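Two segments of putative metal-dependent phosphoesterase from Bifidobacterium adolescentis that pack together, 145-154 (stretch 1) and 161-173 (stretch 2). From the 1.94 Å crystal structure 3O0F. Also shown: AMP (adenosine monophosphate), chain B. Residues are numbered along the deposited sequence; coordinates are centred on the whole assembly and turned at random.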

# COMPACT_ATOMS: atom_id res chain seq x y z
N GLY A 145 2.75 11.61 -3.36
CA GLY A 145 1.42 11.56 -3.93
C GLY A 145 0.52 12.58 -3.27
O GLY A 145 1.00 13.53 -2.64
N ARG A 146 -0.79 12.38 -3.40
CA ARG A 146 -1.76 13.30 -2.78
C ARG A 146 -1.66 13.47 -1.27
O ARG A 146 -1.92 14.57 -0.77
CB ARG A 146 -3.19 12.95 -3.22
CG ARG A 146 -3.47 13.37 -4.68
CD ARG A 146 -4.43 12.41 -5.33
NE ARG A 146 -5.74 12.43 -4.73
CZ ARG A 146 -6.53 11.38 -4.54
NH1 ARG A 146 -6.16 10.15 -4.85
NH2 ARG A 146 -7.71 11.57 -3.98
N PRO A 147 -1.31 12.41 -0.51
CA PRO A 147 -1.19 12.65 0.93
C PRO A 147 -0.24 13.76 1.35
O PRO A 147 -0.51 14.43 2.34
CB PRO A 147 -0.69 11.31 1.47
CG PRO A 147 -1.28 10.33 0.57
CD PRO A 147 -1.17 10.97 -0.81
N HIS A 148 0.86 13.94 0.62
CA HIS A 148 1.81 14.99 0.88
C HIS A 148 1.25 16.37 0.55
O HIS A 148 1.57 17.32 1.23
CB HIS A 148 3.13 14.73 0.15
CG HIS A 148 3.71 13.38 0.46
ND1 HIS A 148 3.46 12.27 -0.31
CD2 HIS A 148 4.44 12.95 1.51
CE1 HIS A 148 4.02 11.22 0.25
NE2 HIS A 148 4.65 11.61 1.35
N ILE A 149 0.44 16.47 -0.50
CA ILE A 149 -0.34 17.67 -0.75
C ILE A 149 -1.32 17.93 0.40
O ILE A 149 -1.38 19.04 0.92
CB ILE A 149 -1.17 17.61 -2.06
CG1 ILE A 149 -0.31 17.28 -3.28
CG2 ILE A 149 -1.90 18.96 -2.29
CD1 ILE A 149 -1.09 17.30 -4.62
N ALA A 150 -2.09 16.92 0.79
CA ALA A 150 -3.04 17.09 1.91
C ALA A 150 -2.31 17.58 3.14
O ALA A 150 -2.73 18.54 3.77
CB ALA A 150 -3.78 15.78 2.20
N ASP A 151 -1.18 16.93 3.48
CA ASP A 151 -0.37 17.36 4.61
C ASP A 151 0.09 18.82 4.51
O ASP A 151 0.08 19.54 5.51
CB ASP A 151 0.88 16.46 4.77
CG ASP A 151 0.52 15.02 5.21
OD1 ASP A 151 -0.63 14.79 5.70
OD2 ASP A 151 1.41 14.11 5.07
N ALA A 152 0.52 19.26 3.33
CA ALA A 152 0.94 20.64 3.16
C ALA A 152 -0.24 21.60 3.42
O ALA A 152 -0.05 22.68 4.01
CB ALA A 152 1.56 20.88 1.80
N LEU A 153 -1.45 21.18 3.03
CA LEU A 153 -2.66 22.01 3.20
C LEU A 153 -3.08 22.04 4.65
O LEU A 153 -3.69 23.01 5.09
CB LEU A 153 -3.84 21.53 2.32
CG LEU A 153 -3.71 21.79 0.82
CD1 LEU A 153 -4.60 20.84 0.02
CD2 LEU A 153 -3.95 23.24 0.45
N VAL A 154 -2.74 21.00 5.41
CA VAL A 154 -2.97 21.00 6.87
C VAL A 154 -1.90 21.88 7.55
O VAL A 154 -2.24 22.72 8.37
CB VAL A 154 -3.00 19.57 7.46
CG1 VAL A 154 -3.05 19.61 9.00
CG2 VAL A 154 -4.17 18.78 6.86
P AMP B . -2.51 9.10 -4.90
O1P AMP B . -2.07 7.70 -5.14
O2P AMP B . -1.32 10.02 -4.99
O3P AMP B . -3.71 9.54 -5.74
O5' AMP B . -2.99 9.16 -3.37
C5' AMP B . -4.15 8.47 -2.97
C4' AMP B . -3.78 7.70 -1.74
O4' AMP B . -3.73 8.54 -0.55
C3' AMP B . -4.79 6.59 -1.47
O3' AMP B . -4.19 5.34 -1.79
C2' AMP B . -4.92 6.74 0.03
O2' AMP B . -5.72 5.90 0.86
C1' AMP B . -3.80 7.63 0.55
N9 AMP B . -4.11 8.27 1.84
C8 AMP B . -3.23 8.43 2.83
N7 AMP B . -3.81 9.06 3.87
C5 AMP B . -5.09 9.31 3.54
C6 AMP B . -6.26 9.94 4.19
N6 AMP B . -6.18 10.45 5.46
N1 AMP B . -7.39 10.00 3.47
C2 AMP B . -7.51 9.52 2.22
N3 AMP B . -6.50 8.93 1.58
C4 AMP B . -5.29 8.79 2.19
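Stretch 2 161-173: TRSDAFADAVSAK

Stretch 2 is fastened to stretch 1 by two arginines, one from each segment. Arg-162, in the first turn of the stretch 2 helix, forms a salt bridge with Asp-151: NE of Arg-162 donates to OD1 of Asp-151 at 2.7 Å, and NH2 of Arg-162 donates to OD2 of Asp-151 at 2.9 Å. OD1 lies at the guanidinium edge, near its plane, and both carboxylate oxygens accept a bond from Arg-162. Neither side chain starts out toward the other segment; both leave sideways and close in at their ends. In the reverse sense, Arg-146 of stretch 1 points toward stretch 2 and holds its backbone. NE and NH2 of Arg-146 both donate to the carbonyl O of Val-170, each at 3.1 Å, a forked arrangement that ties down the turn following the helix. NH1 remains free to reach the nucleotide, donating to O3P of AMP at 2.7 Å, while the backbone N of Arg-146 donates to O2P of AMP at 2.9 Å. Ser-163 receives the adenine from the other segment, its OG accepting from N6 of AMP at 2.9 Å.

The backbones carrying these groups are helical from Arg-162 onward in stretch 2 and along most of stretch 1. The two helix axes approach to 8.4 Å, with an angle of 111° between their N-to-C directions, so the helices cross steeply. Their backbones come near at Ala-150 and Arg-162, where the CA atoms are 5.3 Å apart. Beyond the helix the chain folds through a type I turn from Asp-168 to Ser-171, which brings Val-170 back against stretch 1.

Small side chains permit the close approach at the centre. CB of Ala-150 lies 3.6 Å from CB of Ala-165 and 3.5 Å from CG of Arg-162, with CE2 of Phe-166 at 3.8 Å from the same methyl. Val-170 extends this apolar patch: its CG2 packs 3.5 Å from CD1 of Leu-153 and 4.3 Å from CG2 of Ile-149. Phe-166 meets stretch 1 partly through its ring edge, where NH2 of Arg-146 approaches CE1 of Phe-166 at 3.4 Å; one ring face is covered by the adenine, with CG of Phe-166 3.4 Å from C2 of AMP. Pro-147 lies over one face of the Arg-162 guanidinium, its CB 3.7 Å from NH1 of Arg-162. Farther out, CG2 of Val-154 rests 3.4 Å from the carbonyl O of Thr-161. In all, the contact buries 613 Å², summed over both segments.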

# COMPACT_ATOMS: atom_id res chain seq x y z
N THR A 161 -7.50 18.08 9.35
CA THR A 161 -6.90 16.75 9.22
C THR A 161 -6.54 16.46 7.75
O THR A 161 -7.06 17.08 6.83
CB THR A 161 -7.88 15.66 9.77
OG1 THR A 161 -7.19 14.43 10.00
CG2 THR A 161 -9.00 15.38 8.85
N ARG A 162 -5.65 15.50 7.54
CA ARG A 162 -5.37 15.04 6.18
C ARG A 162 -6.61 14.48 5.49
O ARG A 162 -6.86 14.76 4.32
CB ARG A 162 -4.27 13.99 6.23
CG ARG A 162 -3.77 13.55 4.91
CD ARG A 162 -3.05 12.22 5.05
NE ARG A 162 -1.65 12.32 5.44
CZ ARG A 162 -0.79 11.30 5.36
NH1 ARG A 162 -1.19 10.11 4.91
NH2 ARG A 162 0.47 11.46 5.69
N SER A 163 -7.39 13.71 6.23
CA SER A 163 -8.70 13.20 5.73
C SER A 163 -9.72 14.30 5.31
O SER A 163 -10.53 14.08 4.40
CB SER A 163 -9.32 12.27 6.79
OG SER A 163 -8.41 11.26 7.17
N ASP A 164 -9.69 15.46 5.96
CA ASP A 164 -10.52 16.62 5.56
C ASP A 164 -10.14 17.09 4.18
O ASP A 164 -11.02 17.40 3.35
CB ASP A 164 -10.34 17.82 6.51
CG ASP A 164 -10.92 17.59 7.91
OD1 ASP A 164 -11.80 16.73 8.08
OD2 ASP A 164 -10.49 18.28 8.85
N ALA A 165 -8.84 17.16 3.92
CA ALA A 165 -8.35 17.63 2.64
C ALA A 165 -8.86 16.75 1.54
O ALA A 165 -9.37 17.23 0.51
CB ALA A 165 -6.81 17.71 2.63
N PHE A 166 -8.77 15.44 1.77
CA PHE A 166 -9.24 14.42 0.81
C PHE A 166 -10.76 14.47 0.55
O PHE A 166 -11.22 14.17 -0.56
CB PHE A 166 -8.83 13.01 1.28
CG PHE A 166 -7.48 12.61 0.80
CD1 PHE A 166 -7.31 12.12 -0.50
CD2 PHE A 166 -6.37 12.72 1.62
CE1 PHE A 166 -6.07 11.74 -0.95
CE2 PHE A 166 -5.12 12.35 1.17
CZ PHE A 166 -4.96 11.86 -0.12
N ALA A 167 -11.52 14.88 1.57
CA ALA A 167 -12.96 15.14 1.40
C ALA A 167 -13.26 16.37 0.50
O ALA A 167 -14.40 16.57 0.08
CB ALA A 167 -13.64 15.33 2.79
N ASP A 168 -12.25 17.18 0.19
CA ASP A 168 -12.46 18.44 -0.53
C ASP A 168 -11.44 18.64 -1.68
O ASP A 168 -11.50 17.91 -2.69
CB ASP A 168 -12.46 19.61 0.48
CG ASP A 168 -12.91 20.95 -0.14
OD1 ASP A 168 -13.36 21.00 -1.31
OD2 ASP A 168 -12.81 21.98 0.55
N ALA A 169 -10.51 19.58 -1.54
CA ALA A 169 -9.64 20.02 -2.63
C ALA A 169 -8.81 18.88 -3.22
O ALA A 169 -8.57 18.88 -4.41
CB ALA A 169 -8.71 21.13 -2.16
N VAL A 170 -8.40 17.93 -2.39
CA VAL A 170 -7.51 16.84 -2.80
C VAL A 170 -8.31 15.59 -3.22
O VAL A 170 -7.74 14.62 -3.67
CB VAL A 170 -6.54 16.48 -1.65
CG1 VAL A 170 -5.49 15.52 -2.12
CG2 VAL A 170 -5.90 17.76 -1.09
N SER A 171 -9.64 15.64 -3.06
CA SER A 171 -10.54 14.59 -3.53
C SER A 171 -10.35 14.26 -5.00
O SER A 171 -10.06 15.15 -5.79
CB SER A 171 -12.00 15.03 -3.33
OG SER A 171 -12.87 13.99 -3.71
N ALA A 172 -10.57 13.00 -5.36
CA ALA A 172 -10.55 12.57 -6.76
C ALA A 172 -11.65 13.20 -7.62
O ALA A 172 -11.50 13.34 -8.82
CB ALA A 172 -10.60 11.02 -6.83
N LYS A 173 -12.74 13.63 -6.98
CA LYS A 173 -13.82 14.35 -7.67
C LYS A 173 -13.45 15.79 -8.06
O LYS A 173 -14.07 16.37 -8.97
CB LYS A 173 -15.08 14.39 -6.79
CG LYS A 173 -14.86 15.08 -5.42
CD LYS A 173 -15.92 16.14 -5.07
CE LYS A 173 -15.58 16.90 -3.77
NZ LYS A 173 -14.59 17.99 -4.03